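Local coordinates for protein L544 (Acanthamoeba polyphaga mimivirus, PDB 4AMQ) that is a nucleotidyl transferase found in the virion, probably using a pair of divalent metal ions to transfer nucleotidyl groups, at residues T65-V70 with I210-A215; K100-I105 with Q200-I205; I61-D66 with Y276-V281. All blocks are in the same frame, centred on the assembly; numbering follows the deposited sequence.

Interaction 1 (T65-V70 with I210-A215). With MN (manganese (II) ion), chain C; MN (manganese (II) ion), chain B.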
loop_
_atom_site.group_PDB
_atom_site.type_symbol
_atom_site.label_atom_id
_atom_site.label_comp_id
_atom_site.label_asym_id
_atom_site.label_seq_id
_atom_site.Cartn_x
_atom_site.Cartn_y
_atom_site.Cartn_z
ATOM N N THR A 65 -5.887 -1.106 -8.740
ATOM C CA THR A 65 -4.817 -0.541 -7.926
ATOM C C THR A 65 -3.909 -1.642 -7.393
ATOM O O THR A 65 -2.707 -1.651 -7.656
ATOM C CB THR A 65 -5.374 0.272 -6.749
ATOM O OG1 THR A 65 -6.277 -0.541 -5.987
ATOM C CG2 THR A 65 -6.113 1.496 -7.261
ATOM N N ASP A 66 -4.495 -2.572 -6.647
ATOM C CA ASP A 66 -3.749 -3.700 -6.117
ATOM C C ASP A 66 -4.680 -4.876 -5.847
ATOM O O ASP A 66 -5.896 -4.767 -6.006
ATOM C CB ASP A 66 -3.023 -3.302 -4.834
ATOM C CG ASP A 66 -3.981 -2.967 -3.707
ATOM O OD1 ASP A 66 -4.907 -2.161 -3.927
ATOM O OD2 ASP A 66 -3.816 -3.523 -2.605
ATOM N N ILE A 67 -4.104 -6.001 -5.442
ATOM C CA ILE A 67 -4.894 -7.175 -5.089
ATOM C C ILE A 67 -4.630 -7.588 -3.643
ATOM O O ILE A 67 -3.482 -7.782 -3.244
ATOM C CB ILE A 67 -4.621 -8.369 -6.037
ATOM C CG1 ILE A 67 -5.200 -8.107 -7.432
ATOM C CG2 ILE A 67 -5.214 -9.651 -5.470
ATOM C CD1 ILE A 67 -4.423 -7.099 -8.258
ATOM N N ASP A 68 -5.705 -7.693 -2.864
ATOM C CA ASP A 68 -5.634 -8.134 -1.475
ATOM C C ASP A 68 -6.279 -9.507 -1.350
ATOM O O ASP A 68 -7.410 -9.713 -1.798
ATOM C CB ASP A 68 -6.366 -7.151 -0.554
ATOM C CG ASP A 68 -5.745 -5.767 -0.564
ATOM O OD1 ASP A 68 -4.524 -5.665 -0.806
ATOM O OD2 ASP A 68 -6.481 -4.783 -0.333
ATOM N N ILE A 69 -5.563 -10.446 -0.741
ATOM C CA ILE A 69 -6.089 -11.797 -0.589
ATOM C C ILE A 69 -5.814 -12.391 0.785
ATOM O O ILE A 69 -4.729 -12.203 1.347
ATOM C CB ILE A 69 -5.532 -12.737 -1.680
ATOM C CG1 ILE A 69 -6.081 -12.326 -3.044
ATOM C CG2 ILE A 69 -5.886 -14.184 -1.395
ATOM C CD1 ILE A 69 -5.753 -13.289 -4.148
ATOM N N VAL A 70 -6.809 -13.094 1.326
ATOM C CA VAL A 70 -6.626 -13.872 2.542
ATOM C C VAL A 70 -6.460 -15.342 2.159
ATOM O O VAL A 70 -7.305 -15.912 1.470
ATOM C CB VAL A 70 -7.811 -13.702 3.520
ATOM C CG1 VAL A 70 -7.719 -14.711 4.667
ATOM C CG2 VAL A 70 -7.855 -12.281 4.060
ATOM N N ILE A 210 2.322 -4.483 -10.042
ATOM C CA ILE A 210 1.096 -4.326 -9.269
ATOM C C ILE A 210 1.263 -5.041 -7.931
ATOM O O ILE A 210 1.806 -6.141 -7.872
ATOM C CB ILE A 210 -0.110 -4.920 -10.024
ATOM C CG1 ILE A 210 -0.320 -4.176 -11.341
ATOM C CG2 ILE A 210 -1.369 -4.850 -9.184
ATOM C CD1 ILE A 210 -0.614 -2.705 -11.154
ATOM N N GLY A 211 0.815 -4.407 -6.856
ATOM C CA GLY A 211 0.941 -4.991 -5.536
ATOM C C GLY A 211 -0.036 -6.130 -5.310
ATOM O O GLY A 211 -1.218 -6.023 -5.624
ATOM N N PHE A 212 0.476 -7.237 -4.787
ATOM C CA PHE A 212 -0.354 -8.344 -4.338
ATOM C C PHE A 212 -0.040 -8.577 -2.868
ATOM O O PHE A 212 1.072 -8.982 -2.526
ATOM C CB PHE A 212 -0.053 -9.617 -5.140
ATOM C CG PHE A 212 -0.681 -9.645 -6.509
ATOM C CD1 PHE A 212 -0.200 -8.839 -7.527
ATOM C CD2 PHE A 212 -1.754 -10.480 -6.776
ATOM C CE1 PHE A 212 -0.781 -8.867 -8.788
ATOM C CE2 PHE A 212 -2.336 -10.513 -8.034
ATOM C CZ PHE A 212 -1.848 -9.707 -9.040
ATOM N N ASP A 213 -1.008 -8.301 -1.999
ATOM C CA ASP A 213 -0.846 -8.558 -0.573
ATOM C C ASP A 213 -1.608 -9.817 -0.165
ATOM O O ASP A 213 -2.838 -9.867 -0.262
ATOM C CB ASP A 213 -1.316 -7.356 0.255
ATOM C CG ASP A 213 -0.452 -6.119 0.042
ATOM O OD1 ASP A 213 0.757 -6.267 -0.239
ATOM O OD2 ASP A 213 -0.985 -4.995 0.160
ATOM N N ILE A 214 -0.874 -10.829 0.290
ATOM C CA ILE A 214 -1.477 -12.095 0.700
ATOM C C ILE A 214 -1.351 -12.324 2.203
ATOM O O ILE A 214 -0.260 -12.597 2.708
ATOM C CB ILE A 214 -0.826 -13.297 -0.014
ATOM C CG1 ILE A 214 -0.644 -13.015 -1.509
ATOM C CG2 ILE A 214 -1.648 -14.565 0.226
ATOM C CD1 ILE A 214 -1.922 -12.627 -2.223
ATOM N N ALA A 215 -2.472 -12.218 2.910
ATOM C CA ALA A 215 -2.513 -12.498 4.342
ATOM C C ALA A 215 -2.628 -13.999 4.566
ATOM O O ALA A 215 -3.657 -14.604 4.274
ATOM C CB ALA A 215 -3.677 -11.777 4.989
HETATM MN MN MN C . -3.156 -3.832 -0.532
HETATM MN MN MN B . -6.328 -2.959 -2.192
HETATM O O HOH W 1 -0.180 -1.727 -6.741
HETATM O O HOH W 2 -6.865 -0.771 -2.323
HETATM O O HOH W 3 -1.796 -1.682 -0.218
#
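D66, near the start of segment 65-70, D68 two residues on, and D213 on the parallel strand beside them gather their carboxylates around two manganese ions on a common face of the sheet. D68 and D213, directly paired, both hold CG beside the backbone N and anti to the carbonyl carbon (chi1 -62° and -66°). From there D68 OD1 binds the manganese of chain C at 2.3 Å, and D213 OD2 joins it at 2.6 Å. D66 differs, its CG lying between the backbone N and the carbonyl carbon (chi1 66°). Its OD2 reaches the same ion at 2.2 Å; both its oxygens grip the manganese of chain B, OD1 at 2.4 Å and OD2, shared by the two metals, at 2.6 Å. D68 OD2 also turns to that ion, so both aspartates bridge the metals. One water further ligates each ion. T65 OG1 donates to the anti lone pair of D66 OD1, which should limit rotation of the carboxylate. A D-x-D pair with a third aspartate on the adjoining strand is consistent with the two-metal centre of the polymerase beta-like nucleotidyltransferases.

The reverse face is apolar. I67 lies alongside F212 and covers one ring face with CB, 4.0 Å from the ring centroid, and with CD1, also offset toward the rim. Further along, I214 CD1 meets I69 CB at 3.7 Å. Four backbone hydrogen bonds, the first I67 N to G211 O and the last A215 N to I69 O, join the strands; a water links T65 O to G211 N. Strand 51-54 pairs with the far edge of 66-72, strand 196-204 flanks 209-217, and helix 28-42 packs beneath F212 and I69 through I34, I38, L39 and I42.

Interaction 2 (K100-I105 with Q200-I205)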
loop_
_atom_site.group_PDB
_atom_site.type_symbol
_atom_site.label_atom_id
_atom_site.label_comp_id
_atom_site.label_asym_id
_atom_site.label_seq_id
_atom_site.Cartn_x
_atom_site.Cartn_y
_atom_site.Cartn_z
ATOM N N LYS A 100 8.129 -10.553 -7.714
ATOM C CA LYS A 100 9.094 -10.336 -6.652
ATOM C C LYS A 100 8.388 -10.300 -5.304
ATOM O O LYS A 100 7.425 -9.561 -5.119
ATOM C CB LYS A 100 9.873 -9.037 -6.890
ATOM C CG LYS A 100 11.209 -8.971 -6.158
ATOM C CD LYS A 100 11.925 -7.646 -6.408
ATOM C CE LYS A 100 12.327 -7.482 -7.867
ATOM N NZ LYS A 100 13.398 -8.436 -8.276
ATOM N N LEU A 101 8.857 -11.117 -4.367
ATOM C CA LEU A 101 8.377 -11.040 -3.000
ATOM C C LEU A 101 9.231 -10.038 -2.234
ATOM O O LEU A 101 10.359 -10.342 -1.857
ATOM C CB LEU A 101 8.430 -12.414 -2.331
ATOM C CG LEU A 101 8.038 -12.445 -0.852
ATOM C CD1 LEU A 101 6.674 -11.809 -0.638
ATOM C CD2 LEU A 101 8.053 -13.874 -0.327
ATOM N N ILE A 102 8.694 -8.839 -2.021
ATOM C CA ILE A 102 9.442 -7.757 -1.383
ATOM C C ILE A 102 9.575 -7.938 0.126
ATOM O O ILE A 102 10.673 -7.878 0.673
ATOM C CB ILE A 102 8.798 -6.381 -1.657
ATOM C CG1 ILE A 102 8.789 -6.078 -3.157
ATOM C CG2 ILE A 102 9.540 -5.289 -0.899
ATOM C CD1 ILE A 102 10.165 -5.956 -3.767
ATOM N N TYR A 103 8.453 -8.150 0.802
ATOM C CA TYR A 103 8.478 -8.308 2.250
ATOM C C TYR A 103 7.628 -9.475 2.710
ATOM O O TYR A 103 6.557 -9.734 2.161
ATOM C CB TYR A 103 7.963 -7.053 2.958
ATOM C CG TYR A 103 8.784 -5.799 2.765
ATOM C CD1 TYR A 103 10.119 -5.748 3.147
ATOM C CD2 TYR A 103 8.206 -4.652 2.236
ATOM C CE1 TYR A 103 10.863 -4.592 2.980
ATOM C CE2 TYR A 103 8.938 -3.497 2.071
ATOM C CZ TYR A 103 10.263 -3.471 2.443
ATOM O OH TYR A 103 10.982 -2.314 2.276
ATOM N N VAL A 104 8.117 -10.169 3.728
ATOM C CA VAL A 104 7.287 -11.070 4.510
ATOM C C VAL A 104 7.110 -10.423 5.875
ATOM O O VAL A 104 8.077 -10.261 6.623
ATOM C CB VAL A 104 7.930 -12.455 4.667
ATOM C CG1 VAL A 104 7.125 -13.302 5.640
ATOM C CG2 VAL A 104 8.035 -13.146 3.317
ATOM N N ILE A 105 5.880 -10.030 6.185
ATOM C CA ILE A 105 5.609 -9.321 7.428
ATOM C C ILE A 105 5.068 -10.267 8.485
ATOM O O ILE A 105 3.962 -10.788 8.359
ATOM C CB ILE A 105 4.602 -8.180 7.219
ATOM C CG1 ILE A 105 5.072 -7.250 6.100
ATOM C CG2 ILE A 105 4.402 -7.408 8.513
ATOM C CD1 ILE A 105 4.150 -6.078 5.862
ATOM N N GLN A 200 4.095 -9.615 0.832
ATOM C CA GLN A 200 3.949 -8.420 0.005
ATOM C C GLN A 200 4.668 -8.566 -1.328
ATOM O O GLN A 200 5.888 -8.432 -1.412
ATOM C CB GLN A 200 4.426 -7.170 0.743
ATOM C CG GLN A 200 3.452 -6.693 1.810
ATOM C CD GLN A 200 3.836 -5.350 2.391
ATOM O OE1 GLN A 200 5.010 -4.984 2.414
ATOM N NE2 GLN A 200 2.843 -4.604 2.860
ATOM N N TYR A 201 3.894 -8.842 -2.370
ATOM C CA TYR A 201 4.444 -9.058 -3.697
ATOM C C TYR A 201 4.308 -7.808 -4.551
ATOM O O TYR A 201 3.441 -6.964 -4.313
ATOM C CB TYR A 201 3.694 -10.189 -4.412
ATOM C CG TYR A 201 3.913 -11.599 -3.893
ATOM C CD1 TYR A 201 4.999 -12.355 -4.317
ATOM C CD2 TYR A 201 3.002 -12.193 -3.026
ATOM C CE1 TYR A 201 5.190 -13.648 -3.870
ATOM C CE2 TYR A 201 3.184 -13.492 -2.572
ATOM C CZ TYR A 201 4.280 -14.215 -2.999
ATOM O OH TYR A 201 4.470 -15.507 -2.554
ATOM N N PHE A 202 5.175 -7.698 -5.549
ATOM C CA PHE A 202 4.900 -6.851 -6.697
ATOM C C PHE A 202 5.007 -7.707 -7.954
ATOM O O PHE A 202 5.953 -8.470 -8.124
ATOM C CB PHE A 202 5.804 -5.614 -6.728
ATOM C CG PHE A 202 5.310 -4.504 -5.850
ATOM C CD1 PHE A 202 4.395 -3.580 -6.333
ATOM C CD2 PHE A 202 5.719 -4.411 -4.527
ATOM C CE1 PHE A 202 3.915 -2.566 -5.524
ATOM C CE2 PHE A 202 5.246 -3.400 -3.713
ATOM C CZ PHE A 202 4.340 -2.474 -4.213
ATOM N N VAL A 203 3.995 -7.614 -8.804
ATOM C CA VAL A 203 3.888 -8.487 -9.958
ATOM C C VAL A 203 3.708 -7.667 -11.222
ATOM O O VAL A 203 2.817 -6.829 -11.313
ATOM C CB VAL A 203 2.701 -9.470 -9.808
ATOM C CG1 VAL A 203 2.548 -10.337 -11.057
ATOM C CG2 VAL A 203 2.883 -10.337 -8.570
ATOM N N LYS A 204 4.565 -7.908 -12.201
ATOM C CA LYS A 204 4.408 -7.248 -13.482
ATOM C C LYS A 204 3.312 -7.958 -14.260
ATOM O O LYS A 204 3.536 -9.017 -14.843
ATOM C CB LYS A 204 5.714 -7.264 -14.267
ATOM C CG LYS A 204 5.680 -6.357 -15.475
ATOM C CD LYS A 204 6.854 -6.601 -16.398
ATOM C CE LYS A 204 6.753 -5.718 -17.632
ATOM N NZ LYS A 204 7.823 -6.022 -18.621
ATOM N N ILE A 205 2.117 -7.382 -14.253
ATOM C CA ILE A 205 0.994 -7.985 -14.958
ATOM C C ILE A 205 1.096 -7.688 -16.450
ATOM O O ILE A 205 1.104 -8.607 -17.272
ATOM C CB ILE A 205 -0.356 -7.498 -14.408
ATOM C CG1 ILE A 205 -0.521 -7.941 -12.955
ATOM C CG2 ILE A 205 -1.496 -8.032 -15.256
ATOM C CD1 ILE A 205 -1.822 -7.490 -12.327
#
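Q200 O receives two backbone N-H groups from the neighbouring strand, I102 N at 2.9 Å and, weakly, Y103 N at 3.4 Å. Two successive residues facing one make this a classic beta bulge, and the helix-like backbone of I102 accommodates the extra residue. Q200 N closes the bulge on Y103 O at 2.8 Å; on the K100 side the antiparallel ladder is regular, where K100 and F202 exchange a reciprocal pair of bonds.

L101 extends its CG anti to the backbone N (chi1 176°), which sets CD1 above the centre of the Y201 ring, a CH-pi contact of 4.0 Å. On the opposite face of the sheet from L101 and Y201, the Q200 amide brings OE1 to the edge of the Y103 ring, 3.2 Å from CD2, with the amide and ring planes turned 48° apart, while I105 CD1 leans against the amide carbon. I102 CG1 meets the F202 ring edge, 3.8 Å from CD2. Helix 274-292 packs on F202, I102 and Y103 through S285, I289 and S292; strand 209-217 adjoins 196-204, setting F212 against Y201, and R166 of strand 164-167 makes a cation-pi contact with Y103.

Interaction 3 (I61-D66 with Y276-V281). With MN (manganese (II) ion), chain B; MN (manganese (II) ion), chain C.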
loop_
_atom_site.group_PDB
_atom_site.type_symbol
_atom_site.label_atom_id
_atom_site.label_comp_id
_atom_site.label_asym_id
_atom_site.label_seq_id
_atom_site.Cartn_x
_atom_site.Cartn_y
_atom_site.Cartn_z
ATOM N N ILE A 61 -13.087 -2.864 -9.307
ATOM C CA ILE A 61 -13.020 -1.463 -9.715
ATOM C C ILE A 61 -12.314 -1.338 -11.062
ATOM O O ILE A 61 -11.364 -2.069 -11.338
ATOM C CB ILE A 61 -12.293 -0.591 -8.673
ATOM C CG1 ILE A 61 -10.845 -1.058 -8.496
ATOM C CG2 ILE A 61 -13.038 -0.611 -7.343
ATOM C CD1 ILE A 61 -10.008 -0.129 -7.649
ATOM N N PRO A 62 -12.780 -0.407 -11.907
ATOM C CA PRO A 62 -12.265 -0.279 -13.275
ATOM C C PRO A 62 -10.768 0.033 -13.327
ATOM O O PRO A 62 -10.061 -0.530 -14.159
ATOM C CB PRO A 62 -13.080 0.884 -13.855
ATOM C CG PRO A 62 -13.592 1.630 -12.671
ATOM C CD PRO A 62 -13.817 0.595 -11.611
ATOM N N TYR A 63 -10.295 0.912 -12.449
ATOM C CA TYR A 63 -8.883 1.275 -12.445
ATOM C C TYR A 63 -8.111 0.498 -11.391
ATOM O O TYR A 63 -7.836 1.011 -10.307
ATOM C CB TYR A 63 -8.714 2.777 -12.227
ATOM C CG TYR A 63 -9.253 3.620 -13.361
ATOM C CD1 TYR A 63 -8.490 3.862 -14.496
ATOM C CD2 TYR A 63 -10.527 4.175 -13.294
ATOM C CE1 TYR A 63 -8.978 4.636 -15.534
ATOM C CE2 TYR A 63 -11.023 4.949 -14.325
ATOM C CZ TYR A 63 -10.246 5.176 -15.442
ATOM O OH TYR A 63 -10.738 5.946 -16.471
ATOM N N ILE A 64 -7.755 -0.739 -11.723
ATOM C CA ILE A 64 -7.095 -1.634 -10.777
ATOM C C ILE A 64 -5.920 -0.966 -10.062
ATOM O O ILE A 64 -5.071 -0.335 -10.693
ATOM C CB ILE A 64 -6.608 -2.921 -11.470
ATOM C CG1 ILE A 64 -7.790 -3.655 -12.107
ATOM C CG2 ILE A 64 -5.887 -3.825 -10.480
ATOM C CD1 ILE A 64 -7.404 -4.933 -12.810
ATOM N N THR A 65 -5.887 -1.106 -8.740
ATOM C CA THR A 65 -4.817 -0.541 -7.926
ATOM C C THR A 65 -3.909 -1.642 -7.393
ATOM O O THR A 65 -2.707 -1.651 -7.656
ATOM C CB THR A 65 -5.374 0.272 -6.749
ATOM O OG1 THR A 65 -6.277 -0.541 -5.987
ATOM C CG2 THR A 65 -6.113 1.496 -7.261
ATOM N N ASP A 66 -4.495 -2.572 -6.647
ATOM C CA ASP A 66 -3.749 -3.700 -6.117
ATOM C C ASP A 66 -4.680 -4.876 -5.847
ATOM O O ASP A 66 -5.896 -4.767 -6.006
ATOM C CB ASP A 66 -3.023 -3.302 -4.834
ATOM C CG ASP A 66 -3.981 -2.967 -3.707
ATOM O OD1 ASP A 66 -4.907 -2.161 -3.927
ATOM O OD2 ASP A 66 -3.816 -3.523 -2.605
ATOM N N TYR A 276 -7.066 9.176 -10.968
ATOM C CA TYR A 276 -6.329 9.948 -9.973
ATOM C C TYR A 276 -5.840 9.044 -8.845
ATOM O O TYR A 276 -4.700 9.154 -8.400
ATOM C CB TYR A 276 -7.203 11.057 -9.386
ATOM C CG TYR A 276 -7.598 12.140 -10.365
ATOM C CD1 TYR A 276 -8.639 11.944 -11.259
ATOM C CD2 TYR A 276 -6.940 13.363 -10.383
ATOM C CE1 TYR A 276 -9.009 12.928 -12.150
ATOM C CE2 TYR A 276 -7.306 14.355 -11.274
ATOM C CZ TYR A 276 -8.342 14.130 -12.155
ATOM O OH TYR A 276 -8.719 15.107 -13.047
ATOM N N LYS A 277 -6.714 8.158 -8.379
ATOM C CA LYS A 277 -6.369 7.251 -7.287
ATOM C C LYS A 277 -5.350 6.207 -7.737
ATOM O O LYS A 277 -4.431 5.868 -6.994
ATOM C CB LYS A 277 -7.629 6.580 -6.716
ATOM C CG LYS A 277 -7.358 5.413 -5.777
ATOM C CD LYS A 277 -8.545 5.147 -4.850
ATOM C CE LYS A 277 -9.826 4.842 -5.615
ATOM N NZ LYS A 277 -9.776 3.522 -6.301
ATOM N N GLN A 278 -5.510 5.710 -8.959
ATOM C CA GLN A 278 -4.625 4.671 -9.474
ATOM C C GLN A 278 -3.203 5.202 -9.641
ATOM O O GLN A 278 -2.237 4.513 -9.327
ATOM C CB GLN A 278 -5.151 4.110 -10.799
ATOM C CG GLN A 278 -4.488 2.803 -11.221
ATOM C CD GLN A 278 -4.679 2.495 -12.696
ATOM O OE1 GLN A 278 -4.284 3.279 -13.562
ATOM N NE2 GLN A 278 -5.283 1.351 -12.988
ATOM N N LEU A 279 -3.085 6.433 -10.130
ATOM C CA LEU A 279 -1.782 7.069 -10.295
ATOM C C LEU A 279 -1.074 7.321 -8.965
ATOM O O LEU A 279 0.151 7.254 -8.893
ATOM C CB LEU A 279 -1.905 8.369 -11.094
ATOM C CG LEU A 279 -1.989 8.194 -12.611
ATOM C CD1 LEU A 279 -2.244 9.530 -13.294
ATOM C CD2 LEU A 279 -0.715 7.544 -13.147
ATOM N N LEU A 280 -1.844 7.609 -7.916
ATOM C CA LEU A 280 -1.267 7.783 -6.586
ATOM C C LEU A 280 -0.687 6.465 -6.082
ATOM O O LEU A 280 0.429 6.427 -5.559
ATOM C CB LEU A 280 -2.310 8.309 -5.595
ATOM C CG LEU A 280 -2.846 9.718 -5.858
ATOM C CD1 LEU A 280 -3.916 10.081 -4.843
ATOM C CD2 LEU A 280 -1.710 10.734 -5.839
ATOM N N VAL A 281 -1.455 5.392 -6.241
ATOM C CA VAL A 281 -1.005 4.057 -5.854
ATOM C C VAL A 281 0.216 3.617 -6.665
ATOM O O VAL A 281 1.120 2.962 -6.143
ATOM C CB VAL A 281 -2.124 3.014 -6.034
ATOM C CG1 VAL A 281 -1.584 1.618 -5.806
ATOM C CG2 VAL A 281 -3.292 3.310 -5.088
HETATM MN MN MN B . -6.328 -2.959 -2.192
HETATM MN MN MN C . -3.156 -3.832 -0.532
HETATM O O HOH W 4 -8.190 3.529 -8.876
HETATM O O HOH W 5 -8.493 1.101 -4.286
HETATM O O HOH W 2 -6.865 -0.771 -2.323
HETATM O O HOH W 3 -1.796 -1.682 -0.218
#
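The irregular loop 61-66 runs past one turn of the helix 276-281, coming nearest at T65 and Q278, whose CA atoms are 5.4 Å apart. Q278 makes the direct polar bond: NE2 donates to I64 O at 2.9 Å, meeting the oxygen at an angle, with the donor tilted 26° from the carbonyl plane. Its CG stands anti to the backbone N (chi1 -166°) and the chain stays extended beyond it, carrying the amide across to the loop. There NE2 lies at the edge of the Y63 ring, near its plane. NE2 also donates to L24 O, while OE1 accepts from R282, so the amide is held at both ends.

This joins the two domains of the protein: the loop belongs to the nucleotidyltransferase domain and leads to the metal ligand D66, whereas the helix belongs to the helical domain.

K277 bends at its last two torsions and meets I61 tip to tip, NZ lying 3.9 Å from CD1. Its ammonium group forms a salt bridge with E270, and one water connects NZ to Y63 O; a second water, more weakly bound to NZ, reaches T65 OG1. One turn on, V281 crosses T65 at about a right angle, its CG2 4.0 Å from T65 CG2 and its CG1 against T65 O.

Interactions 1 and 2 lie in the same mixed sheet, their centres about 9 Å apart, and join where strands 196-204 and 209-217 run side by side: F212 O meets Y201 N at 2.8 Å and I210 N meets V203 O at 2.7 Å, both probable hydrogen bonds. Near the metals, Q200 CG packs 3.4 Å from D213 OD1, placing interaction 2 beside the manganese centre without binding it. Interaction 3 shares T65 and D66 with interaction 1, the centres of the two lying about 13 Å apart; through it the helical domain contacts the approach to the metal ligands. Interactions 2 and 3 do not touch, their centres being about 17 Å apart, but helix 274-292 packs at both.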